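Long-range contacts in major allergen Dau c 1 (Daucus carota, PDB 2WQL), which serves as a pathogenesis-related protein in plant defence, is the major carrot allergen, and may bind small hormones such as abscisic acid: residues A[67-72]-A[81-86]; A[63-68]-A[87-92]. The protein carries 4 engineered substitutions. All blocks are in the same frame, centred on the assembly; numbering follows the deposited sequence.

Overall arrangement
Contact 1 lies within one beta hairpin of the Bet v 1 fold, and contact 2 closes its open end; together they illustrate how such a hairpin is held along its strands and again beyond them. Contact 1 pairs strands 66-75 and 80-87 and contributes V69, Y81 and S83 to the pocket that holds the glycol ligand. Contact 2, its centre about 12 Å from that of contact 1, continues from the same strand, with M67 and T68 common to both, and joins it to the loop after strand 80-87. The two meet where V85 CG1 packs 3.6 Å from I90 CG2. M67 carries contact 2 toward the pocket, its side chain lying about 4 Å from the nearest ligand atom.

Contact 1 (A[67-72]-A[81-86]); sequences MTVRTD and YDSTVI. With P4C (O-acetaldehydyl-hexaethylene glycol), chain E.
V69 meets V85, and T71 meets S83 and Y81, on the pocket-lining face of an antiparallel beta hairpin in the curved sheet of the Bet v 1 fold. This face is buried and packs closely on the ligand. V69 CG2 lies 4.2 Å from V85 CG2, and the same methyl comes within 4.0 Å of C21 of the bound glycol. The Y81 hydroxyl reaches T71, OH to OG1 at 2.6 Å, a hydrogen bond in which either group could be the donor, and the two side chains cross at about a right angle. C3 of the ligand approaches the Y81 ring obliquely, 3.8 Å from CE2, while S83 OG lies 3.8 Å from ligand C6, a van der Waals contact. Between the two faces runs the backbone pairing: R70 and T84 exchange two N-H to carbonyl bonds, I86 N gives a bond to T68 O at one end and D72 N gives one to D82 O at the other.

The face of T68, R70 and I86 is partly open to solvent, although T84 there is buried. I86 CG2 sits over one face of the R70 guanidinium, offset toward its rim and 3.8 Å from NH1. A bend at chi3 (68°) swings R70 NE round to D72 OD1, 3.0 Å away, in a salt bridge. Across the strands, D72 OD2 accepts, with its syn lone pair, the hydroxyl of T84 from OG1 at 2.6 Å.

Contact 2 (A[63-68]-A[87-92]); sequences PITTMT and DGDILL. Engineered in segment 63-68: T66 (natural residue Ser).
T68 and D87 form an antiparallel hydrogen-bonded pair, T68 N to D87 O at 3.0 Å, near the open end of the beta hairpin of strands 66-75 and 80-87 in this Bet v 1 fold. Beyond it the strand pairing stops but the chains stay close, with M67 CA and G88 CA 4.2 Å apart; 63-65 is loop, and the other chain turns into a 3-10 segment at 89-91. G88 has a positive phi (119°) that suits a residue without a side chain, and the nearby T66 carbonyl and M67 CA leave no room for a CB.

The D89 side chain takes over, reaching back to 65-66. Its CG sits between the backbone N and the carbonyl carbon (chi1 62°), which places it on the side of T65 and T66. OD1 accepts T65 N at 3.1 Å through the syn lone pair and T66 N at 3.3 Å from above the carboxylate plane, 46° out of it. OD2 takes the hydroxyl of T65 from OG1 at 2.8 Å, also from above the plane. The engineered T66 returns a bond, its OG1 accepting D89 N.

On the apolar side I90 lies against both I64 and M67. I64 CD1 rests 3.8 Å from I90 CG1, and F135 of helix 130-153 packs on I64; P63 touches A153 of the second subunit. M67 CB lies 3.7 Å from I90 CG2, and M67 SD 3.9 Å from I90 CD1.

Contact 1 (A[67-72]-A[81-86])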
loop_
_atom_site.group_PDB
_atom_site.type_symbol
_atom_site.label_atom_id
_atom_site.label_comp_id
_atom_site.label_asym_id
_atom_site.label_seq_id
_atom_site.Cartn_x
_atom_site.Cartn_y
_atom_site.Cartn_z
ATOM N N MET A 67 5.851 -6.178 34.683
ATOM C CA MET A 67 6.698 -5.246 33.915
ATOM C C MET A 67 6.689 -3.844 34.512
ATOM O O MET A 67 5.654 -3.375 34.987
ATOM C CB MET A 67 6.298 -5.198 32.444
ATOM C CG MET A 67 4.996 -4.528 32.163
ATOM S SD MET A 67 4.532 -4.803 30.432
ATOM C CE MET A 67 3.243 -6.048 30.616
ATOM N N THR A 68 7.861 -3.208 34.498
ATOM C CA THR A 68 8.053 -1.856 34.987
ATOM C C THR A 68 8.425 -1.005 33.797
ATOM O O THR A 68 9.414 -1.289 33.127
ATOM C CB THR A 68 9.192 -1.797 36.021
ATOM O OG1 THR A 68 8.862 -2.630 37.135
ATOM C CG2 THR A 68 9.441 -0.373 36.513
ATOM N N VAL A 69 7.640 0.043 33.540
ATOM C CA VAL A 69 7.801 0.873 32.342
ATOM C C VAL A 69 8.001 2.339 32.706
ATOM O O VAL A 69 7.178 2.916 33.397
ATOM C CB VAL A 69 6.565 0.750 31.436
ATOM C CG1 VAL A 69 6.717 1.595 30.164
ATOM C CG2 VAL A 69 6.326 -0.707 31.105
ATOM N N ARG A 70 9.087 2.926 32.211
ATOM C CA ARG A 70 9.401 4.331 32.438
ATOM C C ARG A 70 8.990 5.135 31.219
ATOM O O ARG A 70 9.240 4.708 30.103
ATOM C CB ARG A 70 10.896 4.498 32.678
ATOM C CG ARG A 70 11.370 5.926 32.854
ATOM C CD ARG A 70 12.874 5.978 33.056
ATOM N NE ARG A 70 13.570 5.578 31.836
ATOM C CZ ARG A 70 14.646 4.804 31.785
ATOM N NH1 ARG A 70 15.186 4.309 32.879
ATOM N NH2 ARG A 70 15.179 4.508 30.616
ATOM N N THR A 71 8.360 6.289 31.429
ATOM C CA THR A 71 8.082 7.228 30.346
ATOM C C THR A 71 9.294 8.143 30.173
ATOM O O THR A 71 9.665 8.826 31.115
ATOM C CB THR A 71 6.862 8.135 30.662
ATOM O OG1 THR A 71 5.696 7.342 30.933
ATOM C CG2 THR A 71 6.574 9.103 29.489
ATOM N N ASP A 72 9.880 8.153 28.971
ATOM C CA ASP A 72 11.054 8.965 28.659
ATOM C C ASP A 72 10.649 10.326 28.113
ATOM O O ASP A 72 11.322 11.316 28.361
ATOM C CB ASP A 72 11.943 8.252 27.651
ATOM C CG ASP A 72 12.386 6.875 28.127
ATOM O OD1 ASP A 72 13.107 6.796 29.144
ATOM O OD2 ASP A 72 12.016 5.864 27.472
ATOM N N TYR A 81 5.200 9.334 21.775
ATOM C CA TYR A 81 5.398 8.825 23.140
ATOM C C TYR A 81 6.597 7.892 23.120
ATOM O O TYR A 81 6.668 6.998 22.278
ATOM C CB TYR A 81 4.152 8.080 23.625
ATOM C CG TYR A 81 4.174 7.615 25.080
ATOM C CD1 TYR A 81 3.967 8.513 26.130
ATOM C CD2 TYR A 81 4.360 6.274 25.407
ATOM C CE1 TYR A 81 3.980 8.089 27.450
ATOM C CE2 TYR A 81 4.376 5.847 26.714
ATOM C CZ TYR A 81 4.186 6.749 27.734
ATOM O OH TYR A 81 4.198 6.317 29.046
ATOM N N ASP A 82 7.544 8.134 24.029
ATOM C CA ASP A 82 8.733 7.306 24.169
ATOM C C ASP A 82 8.763 6.727 25.571
ATOM O O ASP A 82 8.541 7.444 26.537
ATOM C CB ASP A 82 9.994 8.139 23.945
ATOM C CG ASP A 82 10.003 8.837 22.591
ATOM O OD1 ASP A 82 9.850 8.155 21.564
ATOM O OD2 ASP A 82 10.157 10.081 22.559
ATOM N N SER A 83 9.035 5.430 25.675
ATOM C CA SER A 83 9.063 4.746 26.957
ATOM C C SER A 83 9.949 3.524 26.927
ATOM O O SER A 83 10.177 2.947 25.853
ATOM C CB SER A 83 7.661 4.307 27.345
ATOM O OG SER A 83 7.125 3.441 26.365
ATOM N N THR A 84 10.434 3.124 28.108
ATOM C CA THR A 84 11.400 2.030 28.230
ATOM C C THR A 84 10.969 1.015 29.259
ATOM O O THR A 84 10.613 1.374 30.365
ATOM C CB THR A 84 12.779 2.550 28.648
ATOM O OG1 THR A 84 13.174 3.596 27.764
ATOM C CG2 THR A 84 13.828 1.431 28.590
ATOM N N VAL A 85 10.998 -0.256 28.889
ATOM C CA VAL A 85 10.725 -1.324 29.850
ATOM C C VAL A 85 12.038 -1.623 30.548
ATOM O O VAL A 85 13.020 -1.952 29.891
ATOM C CB VAL A 85 10.178 -2.607 29.179
ATOM C CG1 VAL A 85 9.824 -3.616 30.229
ATOM C CG2 VAL A 85 8.968 -2.282 28.293
ATOM N N ILE A 86 12.059 -1.492 31.870
ATOM C CA ILE A 86 13.316 -1.554 32.621
ATOM C C ILE A 86 13.417 -2.702 33.627
ATOM O O ILE A 86 14.510 -2.988 34.125
ATOM C CB ILE A 86 13.622 -0.194 33.319
ATOM C CG1 ILE A 86 12.577 0.141 34.381
ATOM C CG2 ILE A 86 13.687 0.918 32.281
ATOM C CD1 ILE A 86 12.975 1.299 35.285
HETATM O O1 P4C E . 0.794 4.282 27.782
HETATM C C2 P4C E . 1.501 3.426 27.256
HETATM C C3 P4C E . 1.707 3.378 25.753
HETATM O O4 P4C E . 2.644 2.322 25.472
HETATM C C5 P4C E . 3.314 2.356 24.192
HETATM C C6 P4C E . 4.585 1.499 24.286
HETATM O O7 P4C E . 4.353 0.175 23.815
HETATM C C8 P4C E . 4.211 0.051 22.382
HETATM C C9 P4C E . 2.966 -0.751 21.936
HETATM O O10 P4C E . 2.014 0.099 21.249
HETATM C C11 P4C E . 0.662 -0.398 21.238
HETATM C C12 P4C E . -0.249 0.430 22.142
HETATM O O13 P4C E . -0.807 -0.388 23.182
HETATM C C14 P4C E . -1.735 0.283 24.045
HETATM C C15 P4C E . -1.010 1.032 25.157
HETATM O O16 P4C E . -1.061 0.308 26.388
HETATM C C17 P4C E . 0.065 0.534 27.272
HETATM C C18 P4C E . 0.422 -0.741 28.069
HETATM O O19 P4C E . 1.797 -0.762 28.523
HETATM C C20 P4C E . 2.663 -1.674 27.816
HETATM C C21 P4C E . 4.112 -1.146 27.809
HETATM O O22 P4C E . 4.724 -1.075 26.499
#

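Contact 2 (A[63-68]-A[87-92])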
loop_
_atom_site.group_PDB
_atom_site.type_symbol
_atom_site.label_atom_id
_atom_site.label_comp_id
_atom_site.label_asym_id
_atom_site.label_seq_id
_atom_site.Cartn_x
_atom_site.Cartn_y
_atom_site.Cartn_z
ATOM N N PRO A 63 1.730 -15.504 30.794
ATOM C CA PRO A 63 3.097 -15.753 30.337
ATOM C C PRO A 63 4.070 -14.684 30.800
ATOM O O PRO A 63 5.210 -15.002 31.112
ATOM C CB PRO A 63 2.968 -15.733 28.805
ATOM C CG PRO A 63 1.534 -16.070 28.545
ATOM C CD PRO A 63 0.790 -15.416 29.659
ATOM N N ILE A 64 3.622 -13.427 30.800
ATOM C CA ILE A 64 4.343 -12.305 31.435
ATOM C C ILE A 64 3.550 -11.862 32.659
ATOM O O ILE A 64 2.400 -11.447 32.512
ATOM C CB ILE A 64 4.442 -11.101 30.505
ATOM C CG1 ILE A 64 5.253 -11.445 29.247
ATOM C CG2 ILE A 64 5.064 -9.922 31.234
ATOM C CD1 ILE A 64 5.288 -10.286 28.191
ATOM N N THR A 65 4.144 -11.943 33.853
ATOM C CA THR A 65 3.431 -11.565 35.086
ATOM C C THR A 65 3.731 -10.135 35.589
ATOM O O THR A 65 2.884 -9.542 36.270
ATOM C CB THR A 65 3.675 -12.568 36.252
ATOM O OG1 THR A 65 4.865 -12.219 36.963
ATOM C CG2 THR A 65 3.795 -13.995 35.737
ATOM N N THR A 66 4.916 -9.599 35.283
ATOM C CA THR A 66 5.326 -8.274 35.793
ATOM C C THR A 66 6.142 -7.479 34.784
ATOM O O THR A 66 7.025 -8.040 34.114
ATOM C CB THR A 66 6.213 -8.379 37.065
ATOM O OG1 THR A 66 7.364 -9.179 36.771
ATOM C CG2 THR A 66 5.467 -9.000 38.236
ATOM N N MET A 67 5.851 -6.178 34.683
ATOM C CA MET A 67 6.698 -5.246 33.915
ATOM C C MET A 67 6.689 -3.844 34.512
ATOM O O MET A 67 5.654 -3.375 34.987
ATOM C CB MET A 67 6.298 -5.198 32.444
ATOM C CG MET A 67 4.996 -4.528 32.163
ATOM S SD MET A 67 4.532 -4.803 30.432
ATOM C CE MET A 67 3.243 -6.048 30.616
ATOM N N THR A 68 7.861 -3.208 34.498
ATOM C CA THR A 68 8.053 -1.856 34.987
ATOM C C THR A 68 8.425 -1.005 33.797
ATOM O O THR A 68 9.414 -1.289 33.127
ATOM C CB THR A 68 9.192 -1.797 36.021
ATOM O OG1 THR A 68 8.862 -2.630 37.135
ATOM C CG2 THR A 68 9.441 -0.373 36.513
ATOM N N ASP A 87 12.298 -3.355 33.930
ATOM C CA ASP A 87 12.291 -4.451 34.900
ATOM C C ASP A 87 11.108 -5.351 34.628
ATOM O O ASP A 87 10.186 -4.971 33.915
ATOM C CB ASP A 87 12.215 -3.920 36.346
ATOM C CG ASP A 87 12.641 -4.975 37.413
ATOM O OD1 ASP A 87 13.234 -6.018 37.049
ATOM O OD2 ASP A 87 12.396 -4.749 38.634
ATOM N N GLY A 88 11.157 -6.550 35.197
ATOM C CA GLY A 88 10.040 -7.497 35.157
ATOM C C GLY A 88 10.418 -8.781 34.450
ATOM O O GLY A 88 11.433 -8.827 33.751
ATOM N N ASP A 89 9.599 -9.822 34.603
ATOM C CA ASP A 89 9.888 -11.104 33.916
ATOM C C ASP A 89 9.692 -11.025 32.382
ATOM O O ASP A 89 10.073 -11.943 31.657
ATOM C CB ASP A 89 9.122 -12.292 34.544
ATOM C CG ASP A 89 7.618 -12.139 34.462
ATOM O OD1 ASP A 89 7.142 -11.319 33.648
ATOM O OD2 ASP A 89 6.901 -12.853 35.203
ATOM N N ILE A 90 9.106 -9.923 31.910
ATOM C CA ILE A 90 9.071 -9.584 30.486
ATOM C C ILE A 90 10.490 -9.516 29.880
ATOM O O ILE A 90 10.672 -9.757 28.686
ATOM C CB ILE A 90 8.355 -8.220 30.253
ATOM C CG1 ILE A 90 8.228 -7.913 28.755
ATOM C CG2 ILE A 90 9.097 -7.084 30.943
ATOM C CD1 ILE A 90 7.293 -6.743 28.440
ATOM N N LEU A 91 11.490 -9.172 30.698
ATOM C CA LEU A 91 12.879 -9.108 30.228
ATOM C C LEU A 91 13.534 -10.486 30.133
ATOM O O LEU A 91 14.718 -10.596 29.810
ATOM C CB LEU A 91 13.709 -8.218 31.145
ATOM C CG LEU A 91 13.249 -6.764 31.282
ATOM C CD1 LEU A 91 14.226 -6.066 32.191
ATOM C CD2 LEU A 91 13.129 -6.037 29.957
ATOM N N LEU A 92 12.764 -11.535 30.407
ATOM C CA LEU A 92 13.286 -12.896 30.398
ATOM C C LEU A 92 14.550 -12.897 31.265
ATOM O O LEU A 92 14.643 -12.149 32.259
ATOM C CB LEU A 92 13.547 -13.366 28.959
ATOM C CG LEU A 92 12.447 -13.004 27.934
ATOM C CD1 LEU A 92 12.879 -13.329 26.506
ATOM C CD2 LEU A 92 11.104 -13.674 28.265
#